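Local coordinates for protein beta-agarase AgaA (Microbulbifer thermotolerans, PDB 3WZ1) that hydrolyses the beta-1,4-galactosidic linkages of agarose as an endo-acting family 16 glycoside hydrolase, with neoagarotetraose as main product, at residues P53-G56 with T60-H63; G71-I76 with D184-V189; D118-S123 with E129-E134; D253-L256 with N260-T263. All coordinates share one frame; numbering follows the deposited sequence.

Interaction 1 of 4, residues P53-G56 with T60-H63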
loop_
_atom_site.group_PDB
_atom_site.type_symbol
_atom_site.label_atom_id
_atom_site.label_comp_id
_atom_site.label_asym_id
_atom_site.label_seq_id
_atom_site.Cartn_x
_atom_site.Cartn_y
_atom_site.Cartn_z
ATOM N N PRO A 53 10.670 -1.404 -14.899
ATOM C CA PRO A 53 11.031 -0.014 -15.136
ATOM C C PRO A 53 9.902 0.995 -15.364
ATOM O O PRO A 53 10.188 2.184 -15.558
ATOM C CB PRO A 53 11.900 -0.101 -16.396
ATOM C CG PRO A 53 12.476 -1.480 -16.345
ATOM C CD PRO A 53 11.319 -2.303 -15.861
ATOM N N TRP A 54 8.644 0.566 -15.378
ATOM C CA TRP A 54 7.543 1.509 -15.547
ATOM C C TRP A 54 7.622 2.616 -14.510
ATOM O O TRP A 54 7.859 2.339 -13.345
ATOM C CB TRP A 54 6.217 0.789 -15.402
ATOM C CG TRP A 54 5.014 1.584 -15.748
ATOM C CD1 TRP A 54 4.803 2.301 -16.895
ATOM C CD2 TRP A 54 3.804 1.679 -14.990
ATOM N NE1 TRP A 54 3.553 2.875 -16.867
ATOM C CE2 TRP A 54 2.914 2.493 -15.720
ATOM C CE3 TRP A 54 3.393 1.178 -13.751
ATOM C CZ2 TRP A 54 1.628 2.797 -15.263
ATOM C CZ3 TRP A 54 2.102 1.479 -13.304
ATOM C CH2 TRP A 54 1.245 2.291 -14.063
ATOM N N THR A 55 7.420 3.853 -14.939
ATOM C CA THR A 55 7.523 4.988 -14.012
ATOM C C THR A 55 6.184 5.488 -13.466
ATOM O O THR A 55 6.163 6.473 -12.721
ATOM C CB THR A 55 8.306 6.138 -14.642
ATOM O OG1 THR A 55 7.715 6.479 -15.894
ATOM C CG2 THR A 55 9.768 5.705 -14.828
ATOM N N GLY A 56 5.085 4.827 -13.825
ATOM C CA GLY A 56 3.840 4.984 -13.083
ATOM C C GLY A 56 2.651 5.526 -13.834
ATOM O O GLY A 56 2.753 5.908 -15.017
ATOM N N THR A 60 2.248 10.538 -12.738
ATOM C CA THR A 60 3.330 10.051 -11.891
ATOM C C THR A 60 4.622 9.827 -12.684
ATOM O O THR A 60 4.591 9.279 -13.786
ATOM C CB THR A 60 2.992 8.667 -11.305
ATOM O OG1 THR A 60 1.725 8.739 -10.633
ATOM C CG2 THR A 60 4.078 8.121 -10.369
ATOM N N GLU A 61 5.732 10.214 -12.076
ATOM C CA GLU A 61 7.007 9.683 -12.459
ATOM C C GLU A 61 7.780 9.288 -11.212
ATOM O O GLU A 61 8.282 10.141 -10.487
ATOM C CB GLU A 61 7.786 10.678 -13.316
ATOM C CG GLU A 61 8.941 10.016 -14.006
ATOM C CD GLU A 61 9.784 10.972 -14.842
ATOM O OE1 GLU A 61 9.238 11.746 -15.649
ATOM O OE2 GLU A 61 11.009 10.895 -14.686
ATOM N N TRP A 62 7.830 7.992 -10.909
ATOM C CA TRP A 62 8.545 7.557 -9.704
ATOM C C TRP A 62 10.016 7.908 -9.808
ATOM O O TRP A 62 10.608 7.830 -10.880
ATOM C CB TRP A 62 8.358 6.067 -9.431
ATOM C CG TRP A 62 6.936 5.708 -9.078
ATOM C CD1 TRP A 62 6.147 6.300 -8.108
ATOM C CD2 TRP A 62 6.143 4.653 -9.641
ATOM N NE1 TRP A 62 4.916 5.688 -8.060
ATOM C CE2 TRP A 62 4.883 4.682 -8.995
ATOM C CE3 TRP A 62 6.378 3.678 -10.616
ATOM C CZ2 TRP A 62 3.863 3.780 -9.310
ATOM C CZ3 TRP A 62 5.360 2.783 -10.920
ATOM C CH2 TRP A 62 4.116 2.843 -10.272
ATOM N N HIS A 63 10.576 8.363 -8.698
ATOM C CA HIS A 63 11.906 8.965 -8.674
ATOM C C HIS A 63 12.629 8.515 -7.404
ATOM O O HIS A 63 12.085 8.625 -6.297
ATOM C CB HIS A 63 11.720 10.470 -8.717
ATOM C CG HIS A 63 12.980 11.269 -8.908
ATOM N ND1 HIS A 63 14.098 11.128 -8.118
ATOM C CD2 HIS A 63 13.248 12.294 -9.749
ATOM C CE1 HIS A 63 15.015 12.007 -8.490
ATOM N NE2 HIS A 63 14.526 12.731 -9.476
HETATM O O HOH W 1 6.109 8.514 -15.824
#
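The backbone N of Trp62 donates to O of Thr55 at 2.9 Å, nearly straight (163°) and on a lone pair in the carbonyl plane, so one bond ties the 53-56 loop to strand 60-62. The same oxygen also receives a CA-H...O contact from Glu61. The indole of Trp62 takes a large share of the contact. CA of Gly56 sits over one face of its six-membered ring, 3.6 Å from the centroid, as a CH-pi contact. A side chain on Gly56 would clash with CG2 of Thr60. The edge of Trp62 is turned toward the face of Trp54 in an offset edge-to-face pair, with the planes at 86° and the centroids 5.5 Å apart. Trp54 has CG anti to its own N (chi1 -171°), which carries the ring end toward Trp62. The contact closes a short connection leading into strand 60-62 of the GH16 beta-jelly roll, a strand that pairs in parallel with strand 87-94. NE1 of Trp62 bonds to O of Met238, which, with the packing, probably fixes the rotation of the indole. Replacing Trp62 by an alanine would probably leave O of Met238 without this donor and open a gap beside Gly56 and Trp54. A water bridges OG1 of Thr55, at 2.6 Å, and O of Thr60. Next to that bridge, CB of Thr55 meets CG of Glu61 at 4.0 Å, and the Glu61 carboxylate goes on to Lys81.

Interaction 2 of 4, residues G71-I76 with D184-V189; sequences GGKLAI and DAFHRV. With NA (sodium ion), chain B.
The contact borders a sodium site of the catalytic domain, with Lys73 reaching from the strand beside the ion to the ring of Phe186. O of Gly72 binds the sodium ion at 2.3 Å. Asp4, Asp28 and Asp267 also bind it. Lys73 follows directly, and its side chain crosses to the segment 184-189, where it meets Phe186. CE of Lys73 comes within 3.4 Å of CZ of Phe186, and CD follows at 3.8 Å from the same atom. The approach is oblique to the ring. The lysine chain bends at chi2 (-75°) and again at chi4 (-83°). The bends lay the last methylenes against the far end of the ring, while NZ turns away from the ring toward Asp267. NZ hydrogen-bonds to OD1 of Asp267, the same oxygen that binds the sodium ion. Phe186 also packs on Tyr265 and Asp267 of strand 264-276, which pairs with strand 73-80. One pair of side chains joins the two segments, beside strand 264-276. NZ lies 5.3 Å from the centroid of the ring, which makes any cation-pi attraction weak at most. The contact is therefore mainly apolar, CD and CE packing on Phe186, while the charge of Lys73 probably serves Asp267 at the edge of the metal site.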
loop_
_atom_site.group_PDB
_atom_site.type_symbol
_atom_site.label_atom_id
_atom_site.label_comp_id
_atom_site.label_asym_id
_atom_site.label_seq_id
_atom_site.Cartn_x
_atom_site.Cartn_y
_atom_site.Cartn_z
ATOM N N GLY A 71 14.691 9.200 11.014
ATOM C CA GLY A 71 13.915 9.492 12.215
ATOM C C GLY A 71 12.895 8.428 12.560
ATOM O O GLY A 71 11.837 8.753 13.116
ATOM N N GLY A 72 13.200 7.174 12.205
ATOM C CA GLY A 72 12.353 6.002 12.498
ATOM C C GLY A 72 11.236 5.740 11.483
ATOM O O GLY A 72 10.365 4.888 11.703
ATOM N N LYS A 73 11.244 6.464 10.376
ATOM C CA LYS A 73 10.160 6.375 9.395
ATOM C C LYS A 73 10.721 6.273 7.994
ATOM O O LYS A 73 11.713 6.930 7.665
ATOM C CB LYS A 73 9.298 7.646 9.418
ATOM C CG LYS A 73 8.770 8.077 10.782
ATOM C CD LYS A 73 7.652 7.184 11.212
ATOM C CE LYS A 73 7.029 7.624 12.533
ATOM N NZ LYS A 73 7.826 7.115 13.689
ATOM N N LEU A 74 10.047 5.486 7.165
ATOM C CA LEU A 74 10.177 5.644 5.722
ATOM C C LEU A 74 9.339 6.834 5.282
ATOM O O LEU A 74 8.176 6.960 5.657
ATOM C CB LEU A 74 9.713 4.378 5.008
ATOM C CG LEU A 74 9.514 4.440 3.493
ATOM C CD1 LEU A 74 10.841 4.529 2.759
ATOM C CD2 LEU A 74 8.763 3.207 3.048
ATOM N N ALA A 75 9.942 7.707 4.466
ATOM C CA ALA A 75 9.260 8.860 3.895
ATOM C C ALA A 75 9.162 8.683 2.398
ATOM O O ALA A 75 10.163 8.380 1.737
ATOM C CB ALA A 75 10.009 10.153 4.204
ATOM N N ILE A 76 7.947 8.842 1.894
ATOM C CA ILE A 76 7.637 8.902 0.486
ATOM C C ILE A 76 7.162 10.323 0.226
ATOM O O ILE A 76 6.081 10.727 0.703
ATOM C CB ILE A 76 6.524 7.906 0.128
ATOM C CG1 ILE A 76 6.889 6.465 0.467
ATOM C CG2 ILE A 76 6.088 8.064 -1.335
ATOM C CD1 ILE A 76 8.097 5.919 -0.277
ATOM N N ASP A 184 -4.670 12.253 9.697
ATOM C CA ASP A 184 -4.298 12.995 10.896
ATOM C C ASP A 184 -3.390 12.269 11.886
ATOM O O ASP A 184 -2.904 12.890 12.833
ATOM C CB ASP A 184 -5.554 13.446 11.643
ATOM C CG ASP A 184 -6.294 14.562 10.935
ATOM O OD1 ASP A 184 -5.718 15.204 10.045
ATOM O OD2 ASP A 184 -7.471 14.797 11.302
ATOM N N ALA A 185 -3.174 10.969 11.704
ATOM C CA ALA A 185 -2.376 10.183 12.633
ATOM C C ALA A 185 -1.858 8.951 11.952
ATOM O O ALA A 185 -2.306 8.614 10.857
ATOM C CB ALA A 185 -3.208 9.776 13.853
ATOM N N PHE A 186 -0.912 8.275 12.592
ATOM C CA PHE A 186 -0.531 6.935 12.152
ATOM C C PHE A 186 -1.635 5.920 12.472
ATOM O O PHE A 186 -2.173 5.907 13.573
ATOM C CB PHE A 186 0.790 6.503 12.763
ATOM C CG PHE A 186 1.962 7.213 12.182
ATOM C CD1 PHE A 186 2.315 8.471 12.634
ATOM C CD2 PHE A 186 2.691 6.644 11.160
ATOM C CE1 PHE A 186 3.400 9.134 12.088
ATOM C CE2 PHE A 186 3.773 7.306 10.604
ATOM C CZ PHE A 186 4.120 8.562 11.066
ATOM N N HIS A 187 -1.956 5.087 11.498
ATOM C CA HIS A 187 -2.929 4.002 11.680
ATOM C C HIS A 187 -2.317 2.742 11.146
ATOM O O HIS A 187 -1.416 2.795 10.288
ATOM C CB HIS A 187 -4.208 4.289 10.909
ATOM C CG HIS A 187 -4.993 5.410 11.495
ATOM N ND1 HIS A 187 -5.923 5.216 12.497
ATOM C CD2 HIS A 187 -4.955 6.744 11.261
ATOM C CE1 HIS A 187 -6.428 6.384 12.847
ATOM N NE2 HIS A 187 -5.872 7.325 12.102
ATOM N N ARG A 188 -2.791 1.596 11.619
ATOM C CA ARG A 188 -2.252 0.367 11.078
ATOM C C ARG A 188 -3.303 -0.323 10.257
ATOM O O ARG A 188 -4.470 -0.393 10.653
ATOM C CB ARG A 188 -1.599 -0.514 12.138
ATOM C CG ARG A 188 -2.502 -1.175 13.094
ATOM C CD ARG A 188 -1.649 -2.068 13.995
ATOM N NE ARG A 188 -2.446 -2.604 15.082
ATOM C CZ ARG A 188 -2.667 -3.889 15.350
ATOM N NH1 ARG A 188 -2.188 -4.859 14.584
ATOM N NH2 ARG A 188 -3.374 -4.195 16.436
ATOM N N VAL A 189 -2.917 -0.753 9.071
ATOM C CA VAL A 189 -3.844 -1.391 8.161
ATOM C C VAL A 189 -3.169 -2.669 7.705
ATOM O O VAL A 189 -2.022 -2.654 7.269
ATOM C CB VAL A 189 -4.200 -0.495 6.962
ATOM C CG1 VAL A 189 -5.262 -1.137 6.110
ATOM C CG2 VAL A 189 -4.675 0.858 7.463
HETATM NA NA NA B . 9.503 2.948 12.617
#

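Interaction 3 of 4, residues D118-S123 with E129-E134; sequences DFWFLS and EIDVIE
Glu129 and Trp120 are brought together by their first torsions: CG of Glu129 is anti to the backbone N (chi1 169°), while CG of Trp120 stands between N and the carbonyl carbon (chi1 64°). The extended glutamate chain crosses the indole, and its OE2 comes 3.4 Å from CE3 of Trp120, with ring and carboxylate planes 49° apart. OE2 of Glu129 also lies 2.4 Å from OD1 of Asp131. CB of Trp120 borders that aspartate too, 3.6 Å from its OD1. These residues lie on the catalytic face of a beta hairpin in the GH16 jelly roll, where Glu129 is the predicted nucleophile and Glu134 the predicted proton donor. The hairpin strands run antiparallel. A classic beta bulge shifts their register: Val132 and Ile133 both face Phe119, and both their N-H groups donate to O of Phe119, at 3.0 Å for Val132 N and 2.9 Å for Ile133 N. Beyond the bulge, CG of Glu134 lies alongside OD1 of Asp118 at 3.5 Å. The Glu134 carboxylate is held by His151 and Gln241. An alanine in place of Glu129 would probably uncover the CE3 and CZ3 side of Trp120, besides removing the predicted nucleophile. On the other face, Phe119 and Phe121 pack on Val132: CD2 of Phe119 meets its CB, and CE2 of Phe121 meets its CG2 edge-on at 3.6 Å. Phe119 and Ile133 both rest on Ala106 of strand 102-109.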
loop_
_atom_site.group_PDB
_atom_site.type_symbol
_atom_site.label_atom_id
_atom_site.label_comp_id
_atom_site.label_asym_id
_atom_site.label_seq_id
_atom_site.Cartn_x
_atom_site.Cartn_y
_atom_site.Cartn_z
ATOM N N ASP A 118 -0.025 4.630 -0.752
ATOM C CA ASP A 118 -0.222 3.196 -1.010
ATOM C C ASP A 118 0.732 2.272 -0.256
ATOM O O ASP A 118 1.928 2.556 -0.121
ATOM C CB ASP A 118 -0.071 2.875 -2.500
ATOM C CG ASP A 118 -0.985 3.696 -3.387
ATOM O OD1 ASP A 118 -2.170 3.863 -3.018
ATOM O OD2 ASP A 118 -0.528 4.137 -4.493
ATOM N N PHE A 119 0.182 1.137 0.178
ATOM C CA PHE A 119 0.937 -0.036 0.648
ATOM C C PHE A 119 0.222 -1.192 0.000
ATOM O O PHE A 119 -0.948 -1.467 0.304
ATOM C CB PHE A 119 0.926 -0.141 2.168
ATOM C CG PHE A 119 1.491 -1.436 2.712
ATOM C CD1 PHE A 119 2.776 -1.863 2.397
ATOM C CD2 PHE A 119 0.715 -2.208 3.580
ATOM C CE1 PHE A 119 3.283 -3.051 2.959
ATOM C CE2 PHE A 119 1.215 -3.386 4.123
ATOM C CZ PHE A 119 2.493 -3.792 3.828
ATOM N N TRP A 120 0.888 -1.820 -0.968
ATOM C CA TRP A 120 0.180 -2.739 -1.847
ATOM C C TRP A 120 1.121 -3.802 -2.409
ATOM O O TRP A 120 2.320 -3.780 -2.156
ATOM C CB TRP A 120 -0.529 -1.968 -2.958
ATOM C CG TRP A 120 0.365 -1.235 -3.897
ATOM C CD1 TRP A 120 1.195 -0.192 -3.607
ATOM C CD2 TRP A 120 0.475 -1.450 -5.310
ATOM N NE1 TRP A 120 1.805 0.257 -4.743
ATOM C CE2 TRP A 120 1.396 -0.509 -5.805
ATOM C CE3 TRP A 120 -0.114 -2.343 -6.191
ATOM C CZ2 TRP A 120 1.742 -0.434 -7.157
ATOM C CZ3 TRP A 120 0.241 -2.286 -7.530
ATOM C CH2 TRP A 120 1.159 -1.332 -8.001
ATOM N N PHE A 121 0.517 -4.733 -3.151
ATOM C CA PHE A 121 1.158 -5.964 -3.581
ATOM C C PHE A 121 0.821 -6.271 -5.009
ATOM O O PHE A 121 -0.311 -6.121 -5.414
ATOM C CB PHE A 121 0.710 -7.111 -2.646
ATOM C CG PHE A 121 1.181 -6.885 -1.254
ATOM C CD1 PHE A 121 2.428 -7.365 -0.852
ATOM C CD2 PHE A 121 0.479 -6.046 -0.414
ATOM C CE1 PHE A 121 2.938 -7.041 0.402
ATOM C CE2 PHE A 121 0.992 -5.709 0.825
ATOM C CZ PHE A 121 2.212 -6.209 1.223
ATOM N N LEU A 122 1.825 -6.675 -5.770
ATOM C CA LEU A 122 1.636 -6.962 -7.194
ATOM C C LEU A 122 2.507 -8.115 -7.642
ATOM O O LEU A 122 3.673 -8.193 -7.277
ATOM C CB LEU A 122 1.977 -5.712 -8.029
ATOM C CG LEU A 122 1.653 -5.742 -9.519
ATOM C CD1 LEU A 122 0.155 -5.860 -9.756
ATOM C CD2 LEU A 122 2.217 -4.493 -10.172
ATOM N N SER A 123 1.930 -9.003 -8.446
ATOM C CA SER A 123 2.681 -10.112 -9.032
ATOM C C SER A 123 3.657 -9.611 -10.087
ATOM O O SER A 123 3.459 -8.545 -10.671
ATOM C CB SER A 123 1.724 -11.171 -9.615
ATOM O OG SER A 123 0.966 -10.641 -10.684
ATOM N N GLU A 129 -3.120 -8.285 -7.854
ATOM C CA GLU A 129 -2.819 -7.159 -6.969
ATOM C C GLU A 129 -3.684 -7.203 -5.719
ATOM O O GLU A 129 -4.890 -7.446 -5.811
ATOM C CB GLU A 129 -3.068 -5.836 -7.710
ATOM C CG GLU A 129 -3.056 -4.578 -6.832
ATOM C CD GLU A 129 -3.197 -3.283 -7.616
ATOM O OE1 GLU A 129 -3.089 -3.303 -8.867
ATOM O OE2 GLU A 129 -3.409 -2.225 -6.989
ATOM N N ILE A 130 -3.074 -6.933 -4.562
ATOM C CA ILE A 130 -3.807 -6.716 -3.311
ATOM C C ILE A 130 -3.430 -5.341 -2.773
ATOM O O ILE A 130 -2.241 -5.039 -2.644
ATOM C CB ILE A 130 -3.488 -7.804 -2.277
ATOM C CG1 ILE A 130 -3.945 -9.171 -2.810
ATOM C CG2 ILE A 130 -4.163 -7.520 -0.935
ATOM C CD1 ILE A 130 -3.421 -10.372 -2.046
ATOM N N ASP A 131 -4.440 -4.508 -2.498
ATOM C CA ASP A 131 -4.243 -3.154 -1.949
ATOM C C ASP A 131 -4.586 -3.077 -0.471
ATOM O O ASP A 131 -5.785 -3.146 -0.102
ATOM C CB ASP A 131 -5.118 -2.178 -2.699
ATOM C CG ASP A 131 -4.914 -2.273 -4.166
ATOM O OD1 ASP A 131 -3.742 -2.033 -4.577
ATOM O OD2 ASP A 131 -5.868 -2.624 -4.884
ATOM N N VAL A 132 -3.567 -2.861 0.355
ATOM C CA VAL A 132 -3.739 -2.844 1.810
ATOM C C VAL A 132 -4.037 -1.411 2.255
ATOM O O VAL A 132 -5.144 -1.127 2.715
ATOM C CB VAL A 132 -2.524 -3.463 2.542
ATOM C CG1 VAL A 132 -2.712 -3.419 4.051
ATOM C CG2 VAL A 132 -2.298 -4.901 2.083
ATOM N N ILE A 133 -3.069 -0.496 2.098
ATOM C CA ILE A 133 -3.359 0.949 2.179
ATOM C C ILE A 133 -3.464 1.499 0.762
ATOM O O ILE A 133 -2.529 1.378 -0.053
ATOM C CB ILE A 133 -2.326 1.765 2.996
ATOM C CG1 ILE A 133 -2.236 1.262 4.431
ATOM C CG2 ILE A 133 -2.664 3.260 2.945
ATOM C CD1 ILE A 133 -1.226 1.985 5.284
ATOM N N GLU A 134 -4.621 2.072 0.452
ATOM C CA GLU A 134 -4.803 2.917 -0.726
ATOM C C GLU A 134 -5.807 3.972 -0.310
ATOM O O GLU A 134 -6.979 3.661 -0.088
ATOM C CB GLU A 134 -5.299 2.141 -1.941
ATOM C CG GLU A 134 -5.525 3.026 -3.156
ATOM C CD GLU A 134 -5.805 2.240 -4.411
ATOM O OE1 GLU A 134 -6.895 1.624 -4.534
ATOM O OE2 GLU A 134 -4.904 2.185 -5.284
#

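Interaction 4 of 4, residues D253-L256 with N260-T263; sequences DAEL and NRNT
ND2 of Asn262 donates to O of Leu256 at 2.9 Å, almost straight at 177°. This bond ties the loop after the short helix 253-256 back to the helix's last residue, just before strand 264-276 of the jelly roll begins. The acceptor lies in the amide plane of Asn262, but the donor stands above the carbonyl plane of Leu256 and is not on a lone pair. CG of Asn262 stands between the backbone N and the carbonyl carbon (chi1 67°), which turns the amide to the helix. Its other end is held as well: OD1 accepts from OG1 of Thr263 at 2.7 Å. The amide is thus gripped at both ends, which fixes its rotation. Arg261 packs on Glu255. Its guanidinium has CA of Glu255 over one face, and NH1 comes 3.5 Å from CG of Glu255. The carboxylate and guanidinium planes stand 84° apart, and OE2 of Glu255 remains 4.1 Å from NH1, beyond a salt bridge. Each charge has a mate elsewhere, Arg140 for Glu255 and Asp258 for Arg261. A water, in the guanidinium plane at its edge, accepts from Arg261 NH1 at 2.9 Å and donates to Glu255 OE2.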
loop_
_atom_site.group_PDB
_atom_site.type_symbol
_atom_site.label_atom_id
_atom_site.label_comp_id
_atom_site.label_asym_id
_atom_site.label_seq_id
_atom_site.Cartn_x
_atom_site.Cartn_y
_atom_site.Cartn_z
ATOM N N ASP A 253 1.011 23.057 -7.673
ATOM C CA ASP A 253 2.370 23.394 -7.303
ATOM C C ASP A 253 2.474 23.815 -5.823
ATOM O O ASP A 253 3.428 23.485 -5.146
ATOM C CB ASP A 253 2.902 24.560 -8.154
ATOM C CG ASP A 253 3.123 24.191 -9.603
ATOM O OD1 ASP A 253 2.892 23.041 -10.014
ATOM O OD2 ASP A 253 3.553 25.089 -10.362
ATOM N N ALA A 254 1.472 24.537 -5.330
ATOM C CA ALA A 254 1.490 25.004 -3.950
ATOM C C ALA A 254 1.437 23.835 -2.961
ATOM O O ALA A 254 2.128 23.839 -1.956
ATOM C CB ALA A 254 0.337 25.963 -3.693
ATOM N N GLU A 255 0.636 22.822 -3.278
ATOM C CA GLU A 255 0.550 21.619 -2.446
ATOM C C GLU A 255 1.872 20.845 -2.470
ATOM O O GLU A 255 2.399 20.435 -1.441
ATOM C CB GLU A 255 -0.590 20.732 -2.925
ATOM C CG GLU A 255 -1.967 21.270 -2.581
ATOM C CD GLU A 255 -3.099 20.577 -3.276
ATOM O OE1 GLU A 255 -2.884 19.910 -4.312
ATOM O OE2 GLU A 255 -4.242 20.684 -2.785
ATOM N N LEU A 256 2.440 20.689 -3.667
ATOM C CA LEU A 256 3.674 19.926 -3.818
ATOM C C LEU A 256 4.861 20.584 -3.135
ATOM O O LEU A 256 5.792 19.916 -2.716
ATOM C CB LEU A 256 3.987 19.723 -5.303
ATOM C CG LEU A 256 3.039 18.772 -6.018
ATOM C CD1 LEU A 256 3.133 18.984 -7.508
ATOM C CD2 LEU A 256 3.346 17.333 -5.651
ATOM N N ASN A 260 4.697 20.227 4.850
ATOM C CA ASN A 260 3.773 19.688 5.842
ATOM C C ASN A 260 2.643 18.885 5.257
ATOM O O ASN A 260 1.884 18.273 6.025
ATOM C CB ASN A 260 3.192 20.807 6.710
ATOM C CG ASN A 260 4.189 21.329 7.706
ATOM O OD1 ASN A 260 5.408 21.236 7.502
ATOM N ND2 ASN A 260 3.691 21.855 8.816
ATOM N N ARG A 261 2.513 18.878 3.932
ATOM C CA ARG A 261 1.465 18.119 3.258
ATOM C C ARG A 261 1.968 17.066 2.299
ATOM O O ARG A 261 1.260 16.096 2.041
ATOM C CB ARG A 261 0.544 19.081 2.510
ATOM C CG ARG A 261 -0.345 19.855 3.464
ATOM C CD ARG A 261 -1.413 20.599 2.704
ATOM N NE ARG A 261 -0.873 21.801 2.093
ATOM C CZ ARG A 261 -1.506 22.525 1.185
ATOM N NH1 ARG A 261 -2.701 22.140 0.764
ATOM N NH2 ARG A 261 -0.919 23.626 0.685
ATOM N N ASN A 262 3.184 17.234 1.791
ATOM C CA ASN A 262 3.570 16.537 0.567
ATOM C C ASN A 262 4.215 15.181 0.805
ATOM O O ASN A 262 4.716 14.563 -0.134
ATOM C CB ASN A 262 4.487 17.453 -0.274
ATOM C CG ASN A 262 5.836 17.710 0.376
ATOM O OD1 ASN A 262 6.173 17.158 1.418
ATOM N ND2 ASN A 262 6.640 18.561 -0.268
ATOM N N THR A 263 4.170 14.689 2.041
ATOM C CA THR A 263 4.902 13.483 2.386
ATOM C C THR A 263 4.030 12.473 3.119
ATOM O O THR A 263 3.267 12.825 4.029
ATOM C CB THR A 263 6.162 13.817 3.214
ATOM O OG1 THR A 263 6.960 14.756 2.478
ATOM C CG2 THR A 263 6.992 12.590 3.477
HETATM O O HOH W 2 -4.821 22.691 -1.067
#

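All four contacts belong to the catalytic domain, and interaction 3 holds its predicted catalytic pair. Interaction 1 stands beside that site without touching interaction 3: their nearest atoms are about 5 Å apart, and the side chain of Trp54 is about 8 Å from that of Glu129. Interaction 2 meets interaction 3 where CB of Val189 packs on CG1 of Ile133 at 3.7 Å, behind the catalytic face. It also meets interaction 4, with CG2 of Thr263 lying 3.5 Å from O of Ile76. Interaction 4 lies farthest from interaction 3, their centres about 23 Å apart. Segment 184-189 thus meets interaction 3, and segment 71-76 meets interaction 4.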